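Local coordinates for protein 4-hydroxy-3-methylbut-2-enyl diphosphate reductase (Aquifex aeolicus, PDB 3DNF) that catalyses the final step of the non-mevalonate isoprenoid pathway, reducing a hydroxylated butenyl diphosphate to isopentenyl and dimethylallyl diphosphate with the help of an iron-sulfur cluster, at residues Cys107-Glu112 with Lys187-Ile192; Gly113-Leu118 with Leu154-Val159; Ile142-Leu147 with Lys173-Glu178. All blocks are in the same frame, centred on the assembly; numbering follows the deposited sequence.

Contact 1. Residues Cys107-Glu112 with Lys187-Ile192; sequences CQLTRE and KVINTI
Leu109 lays its CD2 methyl against the aliphatic part of Lys187, 3.8 Å from Lys187 CD and equally near CG, the two side chains crossing obliquely. Leu109 CG meets Ile189 tip to tip, 3.9 Å from Ile189 CD1, and the same CD1 lies beside Gln108 OE1. Branched and linear aliphatic groups suit this buried layer between helix and sheet. The lysine chain is extended, with CG anti to the backbone N (chi1 176°). Beyond the leucine, Lys187 NZ lies 2.7 Å from Glu112 OE1 in a salt bridge, met on the syn side and 21° out of the carboxylate plane. Helix 97-111 here covers strand 185-189, outermost within this chain in a four-stranded parallel sheet of an open alpha/beta domain, the short axes nearly antiparallel at 160°. Gln108, one helical turn before Glu112, gives NE2 to Glu112 OE2 at 2.9 Å; the donor comes from above the carboxylate plane, while the acceptor lies in the plane of the amide. Both carboxylate oxygens are thus held, which should limit rotation of the group. A water accepts from Lys187 NZ and, weakly, from Gln108 NE2. An alanine in place of Glu112 would probably leave Lys187 without its charged mate at the end of helix 97-111 and the Gln108 amide freer to turn. Lys187 NZ also forms a salt bridge with Glu185 of the second subunit, whose strand continues the sheet antiparallel.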
loop_
_atom_site.group_PDB
_atom_site.type_symbol
_atom_site.label_atom_id
_atom_site.label_comp_id
_atom_site.label_asym_id
_atom_site.label_seq_id
_atom_site.Cartn_x
_atom_site.Cartn_y
_atom_site.Cartn_z
ATOM N N CYS B 107 -8.779 17.133 3.318
ATOM C CA CYS B 107 -8.274 18.437 3.727
ATOM C C CYS B 107 -7.049 18.372 4.658
ATOM O O CYS B 107 -6.136 19.170 4.531
ATOM C CB CYS B 107 -9.377 19.299 4.330
ATOM S SG CYS B 107 -10.696 19.672 3.094
ATOM N N GLN B 108 -7.063 17.428 5.586
ATOM C CA GLN B 108 -5.926 17.150 6.446
ATOM C C GLN B 108 -4.702 16.806 5.614
ATOM O O GLN B 108 -3.644 17.388 5.846
ATOM C CB GLN B 108 -6.253 16.049 7.446
ATOM C CG GLN B 108 -5.072 15.702 8.350
ATOM C CD GLN B 108 -5.247 14.353 9.004
ATOM O OE1 GLN B 108 -6.361 13.833 9.094
ATOM N NE2 GLN B 108 -4.154 13.775 9.455
ATOM N N LEU B 109 -4.850 15.882 4.641
ATOM C CA LEU B 109 -3.754 15.495 3.790
ATOM C C LEU B 109 -3.201 16.688 2.988
ATOM O O LEU B 109 -1.976 16.815 2.807
ATOM C CB LEU B 109 -4.184 14.339 2.863
ATOM C CG LEU B 109 -4.372 12.943 3.523
ATOM C CD1 LEU B 109 -4.983 11.984 2.488
ATOM C CD2 LEU B 109 -3.064 12.353 4.068
ATOM N N THR B 110 -4.091 17.556 2.535
ATOM C CA THR B 110 -3.685 18.783 1.828
ATOM C C THR B 110 -2.836 19.712 2.736
ATOM O O THR B 110 -1.754 20.180 2.337
ATOM C CB THR B 110 -4.955 19.500 1.297
ATOM O OG1 THR B 110 -5.566 18.671 0.286
ATOM C CG2 THR B 110 -4.604 20.899 0.743
ATOM N N ARG B 111 -3.318 19.960 3.953
ATOM C CA ARG B 111 -2.569 20.739 4.947
ATOM C C ARG B 111 -1.173 20.165 5.218
ATOM O O ARG B 111 -0.217 20.903 5.433
ATOM C CB ARG B 111 -3.345 20.873 6.256
ATOM C CG ARG B 111 -4.652 21.670 6.112
ATOM C CD ARG B 111 -5.235 22.042 7.496
ATOM N NE ARG B 111 -5.650 20.868 8.274
ATOM C CZ ARG B 111 -6.862 20.295 8.238
ATOM N NH1 ARG B 111 -7.838 20.756 7.461
ATOM N NH2 ARG B 111 -7.107 19.245 9.003
ATOM N N GLU B 112 -1.053 18.844 5.125
ATOM C CA GLU B 112 0.194 18.147 5.372
ATOM C C GLU B 112 1.073 18.061 4.115
ATOM O O GLU B 112 2.151 17.526 4.191
ATOM C CB GLU B 112 -0.099 16.757 5.971
ATOM C CG GLU B 112 -0.822 16.835 7.360
ATOM C CD GLU B 112 -1.256 15.469 7.922
ATOM O OE1 GLU B 112 -1.155 14.464 7.196
ATOM O OE2 GLU B 112 -1.717 15.395 9.091
ATOM N N LYS B 187 1.014 8.427 2.543
ATOM C CA LYS B 187 0.209 8.354 3.749
ATOM C C LYS B 187 -1.186 7.874 3.400
ATOM O O LYS B 187 -1.811 8.388 2.486
ATOM C CB LYS B 187 0.134 9.708 4.472
ATOM C CG LYS B 187 -0.784 9.710 5.682
ATOM C CD LYS B 187 -0.509 10.928 6.536
ATOM C CE LYS B 187 -1.520 11.116 7.640
ATOM N NZ LYS B 187 -1.042 12.193 8.569
ATOM N N VAL B 188 -1.672 6.869 4.125
ATOM C CA VAL B 188 -2.981 6.332 3.861
ATOM C C VAL B 188 -3.871 6.568 5.044
ATOM O O VAL B 188 -3.508 6.273 6.186
ATOM C CB VAL B 188 -2.913 4.788 3.652
ATOM C CG1 VAL B 188 -4.299 4.168 3.344
ATOM C CG2 VAL B 188 -1.863 4.439 2.599
ATOM N N ILE B 189 -5.028 7.173 4.773
ATOM C CA ILE B 189 -6.061 7.204 5.791
ATOM C C ILE B 189 -7.201 6.316 5.281
ATOM O O ILE B 189 -7.911 6.659 4.311
ATOM C CB ILE B 189 -6.533 8.637 6.066
ATOM C CG1 ILE B 189 -5.342 9.491 6.526
ATOM C CG2 ILE B 189 -7.737 8.592 7.094
ATOM C CD1 ILE B 189 -5.681 10.989 6.589
ATOM N N ASN B 190 -7.342 5.159 5.922
ATOM C CA ASN B 190 -8.313 4.172 5.452
ATOM C C ASN B 190 -9.734 4.579 5.847
ATOM O O ASN B 190 -10.161 4.370 6.978
ATOM C CB ASN B 190 -8.010 2.767 5.969
ATOM C CG ASN B 190 -8.944 1.704 5.365
ATOM O OD1 ASN B 190 -10.048 2.012 4.877
ATOM N ND2 ASN B 190 -8.525 0.480 5.411
ATOM N N THR B 191 -10.453 5.132 4.878
ATOM C CA THR B 191 -11.814 5.617 5.132
ATOM C C THR B 191 -12.917 4.649 4.626
ATOM O O THR B 191 -14.094 5.043 4.503
ATOM C CB THR B 191 -11.984 6.965 4.457
ATOM O OG1 THR B 191 -11.533 6.864 3.113
ATOM C CG2 THR B 191 -11.209 8.083 5.194
ATOM N N ILE B 192 -12.540 3.402 4.327
ATOM C CA ILE B 192 -13.517 2.358 3.942
ATOM C C ILE B 192 -14.427 2.059 5.120
ATOM O O ILE B 192 -13.958 1.772 6.211
ATOM C CB ILE B 192 -12.820 1.062 3.456
ATOM C CG1 ILE B 192 -12.010 1.375 2.189
ATOM C CG2 ILE B 192 -13.837 -0.063 3.215
ATOM C CD1 ILE B 192 -11.273 0.153 1.588
HETATM O O HOH W 1 -2.840 12.106 11.083
#

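Contact 2. Residues Gly113-Leu118 with Leu154-Val159; sequences GYFVVL and LKHERV
His156 lies over one face of the Phe115 ring in an offset stack, centroids 3.9 Å apart and planes only 13° from parallel. The closest atoms are His156 CE1 and Phe115 CD1, 3.3 Å apart, while Phe115 CB makes a CH-pi contact over the imidazole. In Phe115, chi1 of 177° sets CG anti to the backbone N, and the ring beyond it lies against His156. Arg158 O accepts from Phe115 N at 3.0 Å. The arginine chain bends at chi3 (72°), and beyond NE the guanidinium lies over a face of Tyr114 as a cation-pi pair, Arg158 CZ being 4.2 Å from the ring centroid. A water joins Arg158 NH1 to the carbonyl O of Gly113, the glycine of a Schellman motif whose positive phi suits a residue without a side chain. Within the same chain, Arg158 NH2 forms a salt bridge with Glu185 and NH1 bonds to Glu112 O. Val159 bridges Phe115 in parallel register, and Val159 CG1 packs 3.7 Å from Val117 CG2, beta-branched residues fitting these central strands. Stacked rings and a cation-pi pair thus join the strand starts by flat-group contacts, and Glu185 probably helps hold the arginine charge over the tyrosine.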
loop_
_atom_site.group_PDB
_atom_site.type_symbol
_atom_site.label_atom_id
_atom_site.label_comp_id
_atom_site.label_asym_id
_atom_site.label_seq_id
_atom_site.Cartn_x
_atom_site.Cartn_y
_atom_site.Cartn_z
ATOM N N GLY B 113 0.596 18.594 2.993
ATOM C CA GLY B 113 1.440 18.780 1.810
ATOM C C GLY B 113 1.369 17.592 0.853
ATOM O O GLY B 113 2.247 17.430 -0.003
ATOM N N TYR B 114 0.350 16.749 0.982
ATOM C CA TYR B 114 0.229 15.597 0.061
ATOM C C TYR B 114 -0.585 15.880 -1.199
ATOM O O TYR B 114 -1.523 16.691 -1.168
ATOM C CB TYR B 114 -0.451 14.382 0.740
ATOM C CG TYR B 114 0.373 13.769 1.832
ATOM C CD1 TYR B 114 1.335 12.817 1.542
ATOM C CD2 TYR B 114 0.237 14.199 3.176
ATOM C CE1 TYR B 114 2.121 12.268 2.554
ATOM C CE2 TYR B 114 1.005 13.654 4.187
ATOM C CZ TYR B 114 1.956 12.685 3.868
ATOM O OH TYR B 114 2.728 12.155 4.853
ATOM N N PHE B 115 -0.224 15.204 -2.295
ATOM C CA PHE B 115 -1.083 15.111 -3.487
ATOM C C PHE B 115 -2.077 13.968 -3.188
ATOM O O PHE B 115 -1.659 12.908 -2.800
ATOM C CB PHE B 115 -0.234 14.729 -4.695
ATOM C CG PHE B 115 -1.023 14.545 -5.965
ATOM C CD1 PHE B 115 -1.322 15.640 -6.775
ATOM C CD2 PHE B 115 -1.460 13.272 -6.355
ATOM C CE1 PHE B 115 -2.052 15.471 -7.972
ATOM C CE2 PHE B 115 -2.193 13.091 -7.552
ATOM C CZ PHE B 115 -2.470 14.188 -8.367
ATOM N N VAL B 116 -3.365 14.212 -3.353
ATOM C CA VAL B 116 -4.374 13.249 -2.855
ATOM C C VAL B 116 -4.818 12.286 -3.970
ATOM O O VAL B 116 -5.215 12.683 -5.064
ATOM C CB VAL B 116 -5.575 13.986 -2.219
ATOM C CG1 VAL B 116 -6.720 13.008 -1.849
ATOM C CG2 VAL B 116 -5.102 14.701 -0.943
ATOM N N VAL B 117 -4.840 11.000 -3.624
ATOM C CA VAL B 117 -5.498 10.004 -4.423
ATOM C C VAL B 117 -6.765 9.496 -3.715
ATOM O O VAL B 117 -6.709 9.084 -2.567
ATOM C CB VAL B 117 -4.522 8.856 -4.681
ATOM C CG1 VAL B 117 -5.271 7.596 -5.133
ATOM C CG2 VAL B 117 -3.441 9.275 -5.709
ATOM N N LEU B 118 -7.897 9.650 -4.374
ATOM C CA LEU B 118 -9.180 9.141 -3.856
ATOM C C LEU B 118 -9.470 7.865 -4.631
ATOM O O LEU B 118 -9.744 7.931 -5.819
ATOM C CB LEU B 118 -10.284 10.185 -4.076
ATOM C CG LEU B 118 -11.745 9.859 -3.771
ATOM C CD1 LEU B 118 -11.864 9.365 -2.340
ATOM C CD2 LEU B 118 -12.586 11.146 -4.015
ATOM N N LEU B 154 2.040 9.272 -9.515
ATOM C CA LEU B 154 3.447 8.836 -9.511
ATOM C C LEU B 154 4.437 9.960 -9.842
ATOM O O LEU B 154 5.647 9.809 -9.651
ATOM C CB LEU B 154 3.647 7.628 -10.427
ATOM C CG LEU B 154 2.745 6.406 -10.180
ATOM C CD1 LEU B 154 3.276 5.207 -10.973
ATOM C CD2 LEU B 154 2.564 6.048 -8.669
ATOM N N LYS B 155 3.909 11.087 -10.304
ATOM C CA LYS B 155 4.705 12.281 -10.606
ATOM C C LYS B 155 5.077 13.022 -9.326
ATOM O O LYS B 155 5.958 13.875 -9.333
ATOM C CB LYS B 155 3.914 13.219 -11.524
ATOM C CG LYS B 155 3.699 12.680 -12.925
ATOM C CD LYS B 155 2.806 13.628 -13.698
ATOM C CE LYS B 155 2.624 13.149 -15.120
ATOM N NZ LYS B 155 1.608 14.005 -15.805
ATOM N N HIS B 156 4.436 12.675 -8.215
ATOM C CA HIS B 156 4.627 13.407 -6.970
ATOM C C HIS B 156 5.458 12.597 -5.990
ATOM O O HIS B 156 5.420 11.367 -6.015
ATOM C CB HIS B 156 3.258 13.746 -6.352
ATOM C CG HIS B 156 2.492 14.729 -7.168
ATOM N ND1 HIS B 156 1.716 14.363 -8.248
ATOM C CD2 HIS B 156 2.450 16.077 -7.118
ATOM C CE1 HIS B 156 1.218 15.443 -8.825
ATOM N NE2 HIS B 156 1.629 16.497 -8.140
ATOM N N GLU B 157 6.119 13.275 -5.063
ATOM C CA GLU B 157 6.979 12.569 -4.117
ATOM C C GLU B 157 6.209 12.144 -2.882
ATOM O O GLU B 157 6.604 11.199 -2.221
ATOM C CB GLU B 157 8.161 13.424 -3.725
ATOM C CG GLU B 157 9.059 13.688 -4.926
ATOM C CD GLU B 157 10.357 14.368 -4.559
ATOM O OE1 GLU B 157 10.397 15.049 -3.509
ATOM O OE2 GLU B 157 11.336 14.233 -5.337
ATOM N N ARG B 158 5.165 12.902 -2.550
ATOM C CA ARG B 158 4.336 12.609 -1.367
ATOM C C ARG B 158 2.876 12.489 -1.759
ATOM O O ARG B 158 2.248 13.452 -2.225
ATOM C CB ARG B 158 4.516 13.649 -0.280
ATOM C CG ARG B 158 6.019 13.901 0.043
ATOM C CD ARG B 158 6.169 15.046 1.027
ATOM N NE ARG B 158 5.729 14.685 2.372
ATOM C CZ ARG B 158 4.774 15.325 3.041
ATOM N NH1 ARG B 158 4.161 16.353 2.490
ATOM N NH2 ARG B 158 4.457 14.955 4.270
ATOM N N VAL B 159 2.353 11.276 -1.589
ATOM C CA VAL B 159 0.991 10.974 -2.001
ATOM C C VAL B 159 0.168 10.539 -0.793
ATOM O O VAL B 159 0.600 9.686 -0.027
ATOM C CB VAL B 159 0.892 9.898 -3.139
ATOM C CG1 VAL B 159 -0.571 9.530 -3.422
ATOM C CG2 VAL B 159 1.593 10.381 -4.401
HETATM O O HOH W 2 4.764 18.289 0.055
#

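Contact 3. Residues Ile142-Leu147 with Lys173-Glu178; sequences IVVETL and KEVVGE
Val144 and Val175 make the apolar heart of the contact, reaching toward each other tip to tip with Val144 CG1 3.9 Å from Val175 CG2. Val175 CG1 is 4.2 Å from Val144 CG1. Leu147 adds a second apolar approach, Leu147 CD1 lying 4.2 Å from Val175 CG2. Beta-branched valine suits the strand, and on the helix its small apolar side chain fits the face turned to the sheet, whereas the longer leucine can span from the turn after the strand to the helix surface. The remaining contacts set hydrocarbon beside acidic side chains. Leu147 crosses Glu174 at about a right angle, with CD1 and CD2 each 4.0 Å from Glu174 CG. The glutamate chain bends at chi2 (71°), and Glu174 OE2 comes 3.6 Å from Leu147 CD2. Leu147 CD1 also approaches Glu178 CB, one helical turn on. The charged ends find their partners across the dimer interface: Glu174 OE2 and Glu178 OE1 form salt bridges with Lys173 of the second subunit. Helix 169-182 thus packs against strand 141-144 through Val175, which also touches Val119 of the adjoining strand 115-119, while helix 125-136 meets Val143 on the strand's other side.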
loop_
_atom_site.group_PDB
_atom_site.type_symbol
_atom_site.label_atom_id
_atom_site.label_comp_id
_atom_site.label_asym_id
_atom_site.label_seq_id
_atom_site.Cartn_x
_atom_site.Cartn_y
_atom_site.Cartn_z
ATOM N N ILE B 142 -6.417 13.296 -7.635
ATOM C CA ILE B 142 -7.181 12.595 -8.642
ATOM C C ILE B 142 -8.024 11.474 -7.998
ATOM O O ILE B 142 -7.763 11.087 -6.844
ATOM C CB ILE B 142 -6.274 11.967 -9.711
ATOM C CG1 ILE B 142 -5.228 11.040 -9.052
ATOM C CG2 ILE B 142 -5.578 13.060 -10.572
ATOM C CD1 ILE B 142 -4.389 10.201 -10.019
ATOM N N VAL B 143 -8.965 10.969 -8.799
ATOM C CA VAL B 143 -9.692 9.711 -8.501
ATOM C C VAL B 143 -9.009 8.558 -9.213
ATOM O O VAL B 143 -8.668 8.662 -10.397
ATOM C CB VAL B 143 -11.174 9.774 -8.956
ATOM C CG1 VAL B 143 -11.903 8.439 -8.565
ATOM C CG2 VAL B 143 -11.855 10.966 -8.317
ATOM N N VAL B 144 -8.771 7.474 -8.476
ATOM C CA VAL B 144 -8.225 6.268 -9.050
ATOM C C VAL B 144 -9.322 5.207 -9.058
ATOM O O VAL B 144 -9.717 4.697 -8.004
ATOM C CB VAL B 144 -6.940 5.816 -8.256
ATOM C CG1 VAL B 144 -6.554 4.343 -8.651
ATOM C CG2 VAL B 144 -5.761 6.745 -8.602
ATOM N N GLU B 145 -9.802 4.871 -10.262
ATOM C CA GLU B 145 -10.882 3.900 -10.392
ATOM C C GLU B 145 -10.349 2.579 -10.916
ATOM O O GLU B 145 -10.874 1.504 -10.590
ATOM C CB GLU B 145 -12.012 4.438 -11.279
ATOM C CG GLU B 145 -13.179 3.471 -11.329
ATOM C CD GLU B 145 -14.417 4.040 -11.972
ATOM O OE1 GLU B 145 -14.510 5.281 -12.159
ATOM O OE2 GLU B 145 -15.322 3.217 -12.257
ATOM N N THR B 146 -9.307 2.673 -11.724
ATOM C CA THR B 146 -8.581 1.498 -12.173
ATOM C C THR B 146 -7.087 1.766 -12.024
ATOM O O THR B 146 -6.667 2.908 -11.858
ATOM C CB THR B 146 -8.922 1.097 -13.639
ATOM O OG1 THR B 146 -8.374 2.064 -14.545
ATOM C CG2 THR B 146 -10.413 0.995 -13.833
ATOM N N LEU B 147 -6.275 0.718 -12.102
ATOM C CA LEU B 147 -4.865 0.855 -11.798
ATOM C C LEU B 147 -4.152 1.823 -12.757
ATOM O O LEU B 147 -3.204 2.497 -12.362
ATOM C CB LEU B 147 -4.195 -0.520 -11.732
ATOM C CG LEU B 147 -2.990 -0.745 -10.812
ATOM C CD1 LEU B 147 -3.171 -0.224 -9.383
ATOM C CD2 LEU B 147 -2.680 -2.239 -10.796
ATOM N N LYS B 173 -6.184 -2.137 -1.499
ATOM C CA LYS B 173 -4.922 -2.761 -1.067
ATOM C C LYS B 173 -3.868 -2.736 -2.202
ATOM O O LYS B 173 -2.693 -2.425 -1.969
ATOM C CB LYS B 173 -5.178 -4.180 -0.533
ATOM C CG LYS B 173 -3.929 -4.984 -0.315
ATOM C CD LYS B 173 -4.231 -6.332 0.279
ATOM C CE LYS B 173 -2.945 -7.105 0.430
ATOM N NZ LYS B 173 -3.255 -8.475 0.905
ATOM N N GLU B 174 -4.322 -3.035 -3.424
ATOM C CA GLU B 174 -3.479 -3.027 -4.615
ATOM C C GLU B 174 -2.938 -1.638 -4.947
ATOM O O GLU B 174 -1.734 -1.515 -5.248
ATOM C CB GLU B 174 -4.253 -3.611 -5.822
ATOM C CG GLU B 174 -3.519 -3.553 -7.157
ATOM C CD GLU B 174 -2.354 -4.514 -7.237
ATOM O OE1 GLU B 174 -2.263 -5.430 -6.384
ATOM O OE2 GLU B 174 -1.504 -4.355 -8.147
ATOM N N VAL B 175 -3.830 -0.632 -4.946
ATOM C CA VAL B 175 -3.466 0.764 -5.239
ATOM C C VAL B 175 -2.449 1.286 -4.220
ATOM O O VAL B 175 -1.446 1.910 -4.580
ATOM C CB VAL B 175 -4.707 1.729 -5.234
ATOM C CG1 VAL B 175 -4.218 3.207 -5.357
ATOM C CG2 VAL B 175 -5.622 1.387 -6.358
ATOM N N VAL B 176 -2.739 1.064 -2.945
ATOM C CA VAL B 176 -1.831 1.509 -1.884
ATOM C C VAL B 176 -0.428 0.887 -2.048
ATOM O O VAL B 176 0.579 1.583 -2.012
ATOM C CB VAL B 176 -2.417 1.210 -0.476
ATOM C CG1 VAL B 176 -1.327 1.353 0.619
ATOM C CG2 VAL B 176 -3.662 2.098 -0.191
ATOM N N GLY B 177 -0.366 -0.422 -2.253
ATOM C CA GLY B 177 0.895 -1.132 -2.368
ATOM C C GLY B 177 1.656 -0.661 -3.592
ATOM O O GLY B 177 2.850 -0.406 -3.527
ATOM N N GLU B 178 0.936 -0.500 -4.702
ATOM C CA GLU B 178 1.568 -0.092 -5.942
ATOM C C GLU B 178 2.143 1.317 -5.856
ATOM O O GLU B 178 3.325 1.534 -6.154
ATOM C CB GLU B 178 0.593 -0.238 -7.121
ATOM C CG GLU B 178 1.272 -0.062 -8.495
ATOM C CD GLU B 178 2.376 -1.082 -8.814
ATOM O OE1 GLU B 178 2.341 -2.236 -8.327
ATOM O OE2 GLU B 178 3.295 -0.715 -9.574
#

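How the contacts relate
All three contacts belong to one parallel sheet, ordered 141-144, 115-119, 158-163, 185-189. Contact 2 joins the two central strands; contacts 1 and 3 pack helices against the two strands outermost within this chain, their centres about 15 Å apart. Contacts 1 and 2 meet where Lys187 N lies 2.9 Å from Val159 O, a probable hydrogen bond. Contacts 2 and 3 are similarly tied, Leu118 N lying 2.9 Å from Ile142 O. Val188 CG2 and Val176 CG1, 3.7 Å apart, connect contacts 1 and 3, both of which touch the second subunit. The iron-sulfur cluster is about 13 Å from the side chain of Ile189 in contact 1; contacts 2 and 3 lie away from the cluster and the predicted substrate-binding residues.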